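Local atomic coordinates of p-47 protein (PDB entry 5WIX), a protein that is of unknown function but has a tubular lipid-binding (TULIP) fold like that of bactericidal/permeability-increasing protein, and so may bind lipids. Residues P118-L123 with S175-S180. Sequence-based numbering, arbitrary orientation.
Sequences PHIKEL and SLNVTS
Lys121 and Leu176 face each other as a hydrogen-bonded pair where two antiparallel strands of this TULIP-fold protein, 120-123 and 175-177, run side by side. The pairing illustrates how paired strands with a buried leucine pass into exposed loop residues, where a backbone bond and a side-chain contact continue it. Within the strands, Leu176 N donates to Lys121 O at 2.9 Å, with the donor nearly in line with the C=O bond (C=O...N angle 177°). The return bond from Lys121 N to Leu176 O is weak, its N-H...O angle being 124°. Leu176 O also takes a CA-H...O contact from Ile120 CA (3.4 Å), the residue before Lys121; Ile120 is itself the non-hydrogen-bonded partner of Asn177. The two strands form part of a larger antiparallel sheet, with 104-113 flanking the first and 407-409 the second. Leu176 is buried, its side chain turned to Pro187 and Phe190 of strand 187-195. Lys121 starts from the same sheet face, but its chain, bent at chi2 and chi4, carries the amine away from the opposing strand. On the other face the Ile120 side chain lies obliquely across that of Asn177, its CG1 nearest the amide.

In contrast to buried Leu176, His119 and Thr179, in the loops just past the strands, are exposed. One further, weak bond, from Val178 N to His119 O, prolongs the pairing here. The two side chains meet at about a right angle. With CG2 anti to its carbonyl carbon, Thr179 lays this methyl over one imidazole face in a CH-pi contact, 3.8 Å from the His119 ring centroid, offset toward the rim and 3.5 Å from His119 CD2.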
ATOM      1  N   PRO A 118      -0.092  22.023   6.633  1.00159.82           N
ATOM      2  CA  PRO A 118      -1.477  21.528   6.661  1.00161.90           C
ATOM      3  C   PRO A 118      -1.753  20.415   5.646  1.00165.01           C
ATOM      4  O   PRO A 118      -2.729  19.677   5.811  1.00164.81           O
ATOM      5  CB  PRO A 118      -2.309  22.779   6.335  1.00158.30           C
ATOM      6  CG  PRO A 118      -1.366  23.727   5.707  1.00158.82           C
ATOM      7  CD  PRO A 118      -0.038  23.466   6.347  1.00164.56           C
ATOM      8  N   HIS A 119      -0.908  20.292   4.626  1.00160.42           N
ATOM      9  CA  HIS A 119      -1.037  19.212   3.650  1.00150.94           C
ATOM     10  C   HIS A 119      -0.543  17.874   4.201  1.00139.54           C
ATOM     11  O   HIS A 119      -0.732  16.819   3.585  1.00124.23           O
ATOM     12  CB  HIS A 119      -0.292  19.567   2.369  1.00157.98           C
ATOM     13  CG  HIS A 119      -1.115  20.366   1.410  1.00169.26           C
ATOM     14  ND1 HIS A 119      -2.457  20.609   1.616  1.00172.17           N
ATOM     15  CD2 HIS A 119      -0.791  20.977   0.245  1.00172.42           C
ATOM     16  CE1 HIS A 119      -2.925  21.335   0.615  1.00181.00           C
ATOM     17  NE2 HIS A 119      -1.938  21.573  -0.227  1.00179.14           N
ATOM     18  N   ILE A 120       0.088  17.927   5.368  1.00137.66           N
ATOM     19  CA  ILE A 120       0.432  16.726   6.114  1.00126.51           C
ATOM     20  C   ILE A 120      -0.596  16.511   7.219  1.00120.12           C
ATOM     21  O   ILE A 120      -0.639  17.275   8.181  1.00125.09           O
ATOM     22  CB  ILE A 120       1.852  16.818   6.717  1.00119.89           C
ATOM     23  CG1 ILE A 120       2.896  16.636   5.615  1.00116.27           C
ATOM     24  CG2 ILE A 120       2.054  15.778   7.833  1.00112.92           C
ATOM     25  CD1 ILE A 120       4.332  16.630   6.112  1.00115.41           C
ATOM     26  N   LYS A 121      -1.433  15.487   7.070  1.00112.18           N
ATOM     27  CA  LYS A 121      -2.417  15.158   8.102  1.00112.88           C
ATOM     28  C   LYS A 121      -1.788  14.188   9.103  1.00116.78           C
ATOM     29  O   LYS A 121      -0.971  13.343   8.736  1.00121.50           O
ATOM     30  CB  LYS A 121      -3.691  14.577   7.483  1.00106.32           C
ATOM     31  CG  LYS A 121      -4.215  15.351   6.259  1.00113.82           C
ATOM     32  CD  LYS A 121      -4.409  16.847   6.538  1.00121.78           C
ATOM     33  CE  LYS A 121      -5.122  17.563   5.391  1.00115.35           C
ATOM     34  NZ  LYS A 121      -6.553  17.162   5.245  1.00116.92           N
ATOM     35  N   GLU A 122      -2.163  14.321  10.371  1.00118.41           N
ATOM     36  CA  GLU A 122      -1.430  13.678  11.463  1.00114.44           C
ATOM     37  C   GLU A 122      -2.322  12.802  12.357  1.00107.05           C
ATOM     38  O   GLU A 122      -3.382  13.234  12.811  1.00115.69           O
ATOM     39  CB  GLU A 122      -0.734  14.756  12.295  1.00112.02           C
ATOM     40  CG  GLU A 122       0.075  14.236  13.453  1.00118.95           C
ATOM     41  CD  GLU A 122       0.867  15.333  14.137  1.00130.52           C
ATOM     42  OE1 GLU A 122       1.331  16.260  13.435  1.00123.08           O
ATOM     43  OE2 GLU A 122       1.018  15.274  15.376  1.00144.97           O
ATOM     44  N   LEU A 123      -1.894  11.570  12.609  1.00 90.22           N
ATOM     45  CA  LEU A 123      -2.731  10.630  13.349  1.00 97.62           C
ATOM     46  C   LEU A 123      -2.384  10.614  14.840  1.00103.93           C
ATOM     47  O   LEU A 123      -1.283  10.222  15.237  1.00106.90           O
ATOM     48  CB  LEU A 123      -2.613   9.224  12.760  1.00 78.00           C
ATOM     49  CG  LEU A 123      -3.526   8.199  13.432  1.00 89.79           C
ATOM     50  CD1 LEU A 123      -4.960   8.691  13.461  1.00 80.02           C
ATOM     51  CD2 LEU A 123      -3.450   6.854  12.746  1.00 83.27           C
ATOM     52  N   SER A 175       2.529   9.865  10.442  1.00107.20           N
ATOM     53  CA  SER A 175       2.393  11.045   9.609  1.00 85.85           C
ATOM     54  C   SER A 175       1.837  10.585   8.276  1.00 91.91           C
ATOM     55  O   SER A 175       2.271   9.568   7.718  1.00 99.81           O
ATOM     56  CB  SER A 175       3.722  11.772   9.440  1.00 99.17           C
ATOM     57  OG  SER A 175       4.625  11.023   8.644  1.00127.98           O
ATOM     58  N   LEU A 176       0.837  11.306   7.793  1.00 86.93           N
ATOM     59  CA  LEU A 176       0.268  11.013   6.496  1.00 88.20           C
ATOM     60  C   LEU A 176       0.384  12.235   5.590  1.00118.67           C
ATOM     61  O   LEU A 176      -0.069  13.328   5.943  1.00127.92           O
ATOM     62  CB  LEU A 176      -1.180  10.576   6.623  1.00 78.65           C
ATOM     63  CG  LEU A 176      -1.741  10.076   5.296  1.00 90.34           C
ATOM     64  CD1 LEU A 176      -2.758   8.967   5.507  1.00 97.09           C
ATOM     65  CD2 LEU A 176      -2.329  11.227   4.486  1.00102.25           C
ATOM     66  N   ASN A 177       0.984  12.024   4.420  1.00123.79           N
ATOM     67  CA  ASN A 177       1.347  13.093   3.501  1.00121.39           C
ATOM     68  C   ASN A 177       0.460  13.120   2.258  1.00114.74           C
ATOM     69  O   ASN A 177       0.678  12.343   1.329  1.00121.56           O
ATOM     70  CB  ASN A 177       2.816  12.918   3.087  1.00121.97           C
ATOM     71  CG  ASN A 177       3.479  14.213   2.665  1.00124.86           C
ATOM     72  OD1 ASN A 177       2.820  15.171   2.262  1.00122.59           O
ATOM     73  ND2 ASN A 177       4.802  14.242   2.749  1.00131.99           N
ATOM     74  N   VAL A 178      -0.547  13.988   2.230  1.00109.29           N
ATOM     75  CA  VAL A 178      -1.169  14.299   0.946  1.00122.27           C
ATOM     76  C   VAL A 178      -0.220  15.272   0.263  1.00127.43           C
ATOM     77  O   VAL A 178       0.575  15.930   0.935  1.00139.91           O
ATOM     78  CB  VAL A 178      -2.576  14.924   1.067  1.00120.27           C
ATOM     79  CG1 VAL A 178      -3.263  14.955  -0.316  1.00113.77           C
ATOM     80  CG2 VAL A 178      -3.420  14.166   2.083  1.00 92.99           C
ATOM     81  N   THR A 179      -0.290  15.356  -1.058  1.00122.65           N
ATOM     82  CA  THR A 179       0.584  16.239  -1.831  1.00134.95           C
ATOM     83  C   THR A 179       2.065  15.889  -1.616  1.00128.46           C
ATOM     84  O   THR A 179       2.872  16.724  -1.194  1.00125.88           O
ATOM     85  CB  THR A 179       0.333  17.740  -1.498  1.00142.89           C
ATOM     86  OG1 THR A 179       0.806  18.041  -0.178  1.00147.88           O
ATOM     87  CG2 THR A 179      -1.158  18.072  -1.594  1.00139.00           C
ATOM     88  N   SER A 180       2.401  14.635  -1.913  1.00120.46           N
ATOM     89  CA  SER A 180       3.784  14.169  -1.950  1.00113.55           C
ATOM     90  C   SER A 180       4.345  14.280  -3.371  1.00115.95           C
ATOM     91  O   SER A 180       3.606  14.549  -4.321  1.00106.60           O
ATOM     92  CB  SER A 180       3.866  12.727  -1.472  1.00108.04           C
ATOM     93  OG  SER A 180       3.167  11.879  -2.367  1.00 97.62           O
TER